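Long-range contact in putative lipoprotein (Bacteroides fragilis, PDB 3QNK), which probably serves as an outer-membrane, SusD-like lipoprotein that captures glycans at the cell surface for uptake: residues Y295-C309 with H471-V483. Numbering follows the deposited sequence.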
loop_
_atom_site.group_PDB
_atom_site.type_symbol
_atom_site.label_atom_id
_atom_site.label_comp_id
_atom_site.label_asym_id
_atom_site.label_seq_id
_atom_site.Cartn_x
_atom_site.Cartn_y
_atom_site.Cartn_z
ATOM N N TYR B 295 35.023 23.884 -0.083
ATOM C CA TYR B 295 35.638 22.984 -1.062
ATOM C C TYR B 295 34.760 22.661 -2.249
ATOM O O TYR B 295 35.299 22.193 -3.238
ATOM C CB TYR B 295 36.058 21.682 -0.382
ATOM C CG TYR B 295 37.167 21.882 0.622
ATOM C CD1 TYR B 295 36.888 22.226 1.939
ATOM C CD2 TYR B 295 38.504 21.715 0.257
ATOM C CE1 TYR B 295 37.907 22.417 2.870
ATOM C CE2 TYR B 295 39.529 21.888 1.181
ATOM C CZ TYR B 295 39.227 22.251 2.483
ATOM O OH TYR B 295 40.231 22.432 3.398
ATOM N N SER B 296 33.432 22.886 -2.182
ATOM C CA SER B 296 32.514 22.484 -3.257
ATOM C C SER B 296 32.889 22.983 -4.613
ATOM O O SER B 296 32.716 22.234 -5.575
ATOM C CB SER B 296 31.087 22.916 -2.959
ATOM O OG SER B 296 30.614 22.210 -1.825
ATOM N N GLN B 297 33.404 24.226 -4.720
ATOM C CA GLN B 297 33.735 24.812 -6.029
ATOM C C GLN B 297 35.218 24.663 -6.380
ATOM O O GLN B 297 35.699 25.298 -7.331
ATOM C CB GLN B 297 33.286 26.280 -6.111
ATOM C CG GLN B 297 31.786 26.533 -5.795
ATOM C CD GLN B 297 30.805 25.586 -6.462
ATOM O OE1 GLN B 297 30.804 25.438 -7.688
ATOM N NE2 GLN B 297 29.921 24.950 -5.656
ATOM N N ALA B 298 35.925 23.755 -5.674
ATOM C CA ALA B 298 37.325 23.463 -5.951
ATOM C C ALA B 298 37.472 22.799 -7.311
ATOM O O ALA B 298 36.592 22.002 -7.679
ATOM C CB ALA B 298 37.882 22.554 -4.875
ATOM N N PRO B 299 38.549 23.093 -8.083
ATOM C CA PRO B 299 38.746 22.353 -9.356
ATOM C C PRO B 299 38.962 20.857 -9.070
ATOM O O PRO B 299 39.551 20.512 -8.043
ATOM C CB PRO B 299 39.981 23.010 -9.982
ATOM C CG PRO B 299 40.662 23.723 -8.900
ATOM C CD PRO B 299 39.672 24.027 -7.804
ATOM N N ALA B 300 38.449 19.975 -9.940
ATOM C CA ALA B 300 38.504 18.512 -9.790
ATOM C C ALA B 300 39.943 17.939 -9.833
ATOM O O ALA B 300 40.172 16.842 -9.318
ATOM C CB ALA B 300 37.664 17.845 -10.869
ATOM N N ASP B 301 40.888 18.646 -10.470
ATOM C CA ASP B 301 42.271 18.179 -10.564
ATOM C C ASP B 301 43.068 18.561 -9.309
ATOM O O ASP B 301 44.180 18.095 -9.155
ATOM C CB ASP B 301 42.959 18.696 -11.843
ATOM C CG ASP B 301 42.949 20.186 -12.112
ATOM O OD1 ASP B 301 41.964 20.863 -11.719
ATOM O OD2 ASP B 301 43.839 20.654 -12.866
ATOM N N GLN B 302 42.490 19.343 -8.391
ATOM C CA GLN B 302 43.160 19.796 -7.170
ATOM C C GLN B 302 43.220 18.717 -6.129
ATOM O O GLN B 302 42.171 18.163 -5.779
ATOM C CB GLN B 302 42.455 21.021 -6.576
ATOM C CG GLN B 302 43.222 21.535 -5.373
ATOM C CD GLN B 302 43.144 23.006 -5.081
ATOM O OE1 GLN B 302 42.179 23.737 -5.419
ATOM N NE2 GLN B 302 44.154 23.438 -4.355
ATOM N N VAL B 303 44.426 18.460 -5.577
ATOM C CA VAL B 303 44.565 17.453 -4.537
ATOM C C VAL B 303 44.817 18.142 -3.196
ATOM O O VAL B 303 45.670 19.030 -3.094
ATOM C CB VAL B 303 45.655 16.422 -4.881
ATOM C CG1 VAL B 303 45.774 15.359 -3.796
ATOM C CG2 VAL B 303 45.387 15.757 -6.238
ATOM N N PHE B 304 44.040 17.749 -2.185
ATOM C CA PHE B 304 44.173 18.236 -0.833
ATOM C C PHE B 304 44.649 17.156 0.099
ATOM O O PHE B 304 44.351 15.990 -0.121
ATOM C CB PHE B 304 42.855 18.757 -0.313
ATOM C CG PHE B 304 42.215 19.766 -1.219
ATOM C CD1 PHE B 304 42.506 21.129 -1.085
ATOM C CD2 PHE B 304 41.301 19.366 -2.196
ATOM C CE1 PHE B 304 41.894 22.069 -1.914
ATOM C CE2 PHE B 304 40.671 20.306 -2.999
ATOM C CZ PHE B 304 40.962 21.651 -2.851
ATOM N N ASP B 305 45.381 17.547 1.154
ATOM C CA ASP B 305 45.835 16.650 2.204
ATOM C C ASP B 305 45.027 16.967 3.434
ATOM O O ASP B 305 45.032 18.106 3.903
ATOM C CB ASP B 305 47.337 16.792 2.467
ATOM C CG ASP B 305 47.906 15.717 3.376
ATOM O OD1 ASP B 305 47.566 15.720 4.591
ATOM O OD2 ASP B 305 48.704 14.877 2.878
ATOM N N ILE B 306 44.322 15.960 3.948
ATOM C CA ILE B 306 43.425 16.034 5.100
ATOM C C ILE B 306 44.116 16.675 6.330
ATOM O O ILE B 306 43.449 17.243 7.185
ATOM C CB ILE B 306 42.911 14.590 5.377
ATOM C CG1 ILE B 306 41.475 14.595 5.818
ATOM C CG2 ILE B 306 43.821 13.727 6.282
ATOM C CD1 ILE B 306 40.866 13.182 5.925
ATOM N N ASN B 307 45.451 16.609 6.382
ATOM C CA ASN B 307 46.254 17.124 7.477
ATOM C C ASN B 307 46.856 18.496 7.181
ATOM O O ASN B 307 46.986 19.268 8.123
ATOM C CB ASN B 307 47.337 16.118 7.875
ATOM C CG ASN B 307 46.755 14.815 8.437
ATOM O OD1 ASN B 307 47.104 13.702 8.005
ATOM N ND2 ASN B 307 45.822 14.908 9.398
ATOM N N THR B 308 47.206 18.833 5.922
ATOM C CA THR B 308 47.762 20.168 5.634
ATOM C C THR B 308 46.597 21.163 5.677
ATOM O O THR B 308 46.606 22.080 6.505
ATOM C CB THR B 308 48.621 20.217 4.388
ATOM O OG1 THR B 308 47.793 20.177 3.247
ATOM C CG2 THR B 308 49.642 19.096 4.346
ATOM N N CYS B 309 45.541 20.909 4.898
ATOM C CA CYS B 309 44.285 21.661 5.008
ATOM C C CYS B 309 43.584 21.062 6.242
ATOM O O CYS B 309 43.941 19.943 6.650
ATOM C CB CYS B 309 43.466 21.527 3.718
ATOM S SG CYS B 309 42.395 20.060 3.631
ATOM N N HIS B 471 28.307 18.247 -4.820
ATOM C CA HIS B 471 29.653 17.729 -4.763
ATOM C C HIS B 471 29.889 16.797 -3.577
ATOM O O HIS B 471 29.038 16.638 -2.702
ATOM C CB HIS B 471 30.622 18.923 -4.696
ATOM C CG HIS B 471 30.536 19.804 -5.900
ATOM N ND1 HIS B 471 29.636 20.859 -5.964
ATOM C CD2 HIS B 471 31.171 19.700 -7.092
ATOM C CE1 HIS B 471 29.786 21.385 -7.170
ATOM N NE2 HIS B 471 30.688 20.712 -7.887
ATOM N N GLY B 472 31.067 16.183 -3.590
ATOM C CA GLY B 472 31.554 15.290 -2.543
ATOM C C GLY B 472 33.059 15.171 -2.605
ATOM O O GLY B 472 33.708 15.965 -3.281
ATOM N N VAL B 473 33.630 14.207 -1.905
ATOM C CA VAL B 473 35.073 13.980 -1.943
ATOM C C VAL B 473 35.356 12.521 -2.359
ATOM O O VAL B 473 34.492 11.653 -2.238
ATOM C CB VAL B 473 35.855 14.385 -0.656
ATOM C CG1 VAL B 473 35.700 15.872 -0.372
ATOM C CG2 VAL B 473 35.465 13.533 0.558
ATOM N N ARG B 474 36.568 12.283 -2.867
ATOM C CA ARG B 474 37.088 10.999 -3.306
ATOM C C ARG B 474 38.528 10.954 -2.867
ATOM O O ARG B 474 39.260 11.900 -3.150
ATOM C CB ARG B 474 36.942 10.920 -4.824
ATOM C CG ARG B 474 37.507 9.723 -5.494
ATOM C CD ARG B 474 37.289 9.869 -6.991
ATOM N NE ARG B 474 38.525 10.265 -7.670
ATOM C CZ ARG B 474 38.591 11.046 -8.743
ATOM N NH1 ARG B 474 37.482 11.529 -9.293
ATOM N NH2 ARG B 474 39.760 11.337 -9.284
ATOM N N PHE B 475 38.936 9.905 -2.141
ATOM C CA PHE B 475 40.316 9.782 -1.659
ATOM C C PHE B 475 41.196 9.053 -2.667
ATOM O O PHE B 475 40.838 8.010 -3.225
ATOM C CB PHE B 475 40.389 9.133 -0.280
ATOM C CG PHE B 475 40.089 10.161 0.799
ATOM C CD1 PHE B 475 38.786 10.629 1.002
ATOM C CD2 PHE B 475 41.106 10.662 1.610
ATOM C CE1 PHE B 475 38.517 11.604 1.961
ATOM C CE2 PHE B 475 40.828 11.636 2.573
ATOM C CZ PHE B 475 39.542 12.108 2.729
ATOM N N VAL B 476 42.343 9.672 -2.934
ATOM C CA VAL B 476 43.357 9.196 -3.887
ATOM C C VAL B 476 44.546 8.571 -3.111
ATOM O O VAL B 476 45.405 7.925 -3.709
ATOM C CB VAL B 476 43.800 10.302 -4.887
ATOM C CG1 VAL B 476 42.617 10.774 -5.726
ATOM C CG2 VAL B 476 44.464 11.480 -4.180
ATOM N N SER B 477 44.556 8.733 -1.779
ATOM C CA SER B 477 45.573 8.169 -0.900
ATOM C C SER B 477 44.977 8.086 0.492
ATOM O O SER B 477 43.904 8.646 0.682
ATOM C CB SER B 477 46.845 9.020 -0.933
ATOM O OG SER B 477 46.777 10.067 0.016
ATOM N N PRO B 478 45.631 7.466 1.503
ATOM C CA PRO B 478 45.045 7.453 2.860
ATOM C C PRO B 478 44.872 8.840 3.477
ATOM O O PRO B 478 44.123 8.983 4.440
ATOM C CB PRO B 478 46.075 6.666 3.683
ATOM C CG PRO B 478 46.787 5.872 2.728
ATOM C CD PRO B 478 46.900 6.711 1.487
ATOM N N THR B 479 45.559 9.850 2.926
ATOM C CA THR B 479 45.600 11.204 3.472
ATOM C C THR B 479 45.062 12.280 2.484
ATOM O O THR B 479 44.709 13.371 2.924
ATOM C CB THR B 479 47.065 11.465 3.895
ATOM O OG1 THR B 479 47.160 12.647 4.669
ATOM C CG2 THR B 479 48.035 11.518 2.721
ATOM N N GLU B 480 44.971 11.967 1.180
ATOM C CA GLU B 480 44.579 12.928 0.158
ATOM C C GLU B 480 43.322 12.585 -0.577
ATOM O O GLU B 480 43.055 11.417 -0.871
ATOM C CB GLU B 480 45.679 13.082 -0.887
ATOM C CG GLU B 480 47.010 13.520 -0.327
ATOM C CD GLU B 480 48.174 13.018 -1.151
ATOM O OE1 GLU B 480 48.276 11.784 -1.332
ATOM O OE2 GLU B 480 48.975 13.856 -1.627
ATOM N N PHE B 481 42.625 13.660 -1.008
ATOM C CA PHE B 481 41.357 13.633 -1.715
ATOM C C PHE B 481 41.253 14.744 -2.754
ATOM O O PHE B 481 42.008 15.718 -2.718
ATOM C CB PHE B 481 40.194 13.755 -0.707
ATOM C CG PHE B 481 40.085 15.097 -0.033
ATOM C CD1 PHE B 481 40.808 15.376 1.121
ATOM C CD2 PHE B 481 39.261 16.087 -0.551
ATOM C CE1 PHE B 481 40.739 16.644 1.725
ATOM C CE2 PHE B 481 39.184 17.348 0.056
ATOM C CZ PHE B 481 39.917 17.617 1.192
ATOM N N LYS B 482 40.290 14.557 -3.683
ATOM C CA LYS B 482 39.836 15.446 -4.753
ATOM C C LYS B 482 38.345 15.736 -4.494
ATOM O O LYS B 482 37.655 14.877 -3.928
ATOM C CB LYS B 482 40.024 14.781 -6.140
ATOM C CG LYS B 482 41.455 14.712 -6.692
ATOM C CD LYS B 482 41.477 13.758 -7.887
ATOM C CE LYS B 482 42.737 13.753 -8.727
ATOM N NZ LYS B 482 42.427 13.789 -10.190
ATOM N N VAL B 483 37.840 16.927 -4.916
ATOM C CA VAL B 483 36.410 17.274 -4.807
ATOM C C VAL B 483 35.743 16.771 -6.079
ATOM O O VAL B 483 36.267 16.965 -7.169
ATOM C CB VAL B 483 36.150 18.787 -4.530
ATOM C CG1 VAL B 483 34.653 19.097 -4.447
ATOM C CG2 VAL B 483 36.875 19.228 -3.252
#
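Phe481 holds CG between its backbone N and carbonyl carbon (chi1 69°), while Phe304 turns CG beside its own N (chi1 -53°). The two phenyl rings come to lie nearly parallel but slid apart, centroids 5.3 Å from each other, and Phe304 CB rests over one face of the Phe481 ring, 3.8 Å from its centroid, as a CH-pi contact. Cys309 SG and Tyr295 CE2 approach that ring at its edge. The backbones of the two phenylalanines form an antiparallel hydrogen-bonded pair: Phe304 N gives a nearly straight bond to Phe481 O, and Phe481 N answers to Phe304 O. Short strand 304-305 is thereby added beside 480-488, which pairs on its other side with 469-475, making a small three-stranded antiparallel sheet at the periphery of this SusD-family protein. Just past the strand, Ile306 N bonds Thr479 O at 2.8 Å, and Ile306 CD1 meets the edge of the Phe475 ring, 3.6 Å from CZ. Asp305 OD1 closes an Asx turn by accepting from Asn307 N; Thr479 OG1 lies close to both carboxylate oxygens of Asp305, 3.1 Å from OD1, where a weak bond to one or the other is possible. Further along, Val483 CG2 packs against Tyr295 O and Ala298 CB, the first and last residues of a type I turn. Ser296 O sits over the centre of the His471 imidazole, 3.2 Å above its plane, while His471 ND1 bonds Glu279 and Ser296 OG bonds Asp282, both on helix 278-283.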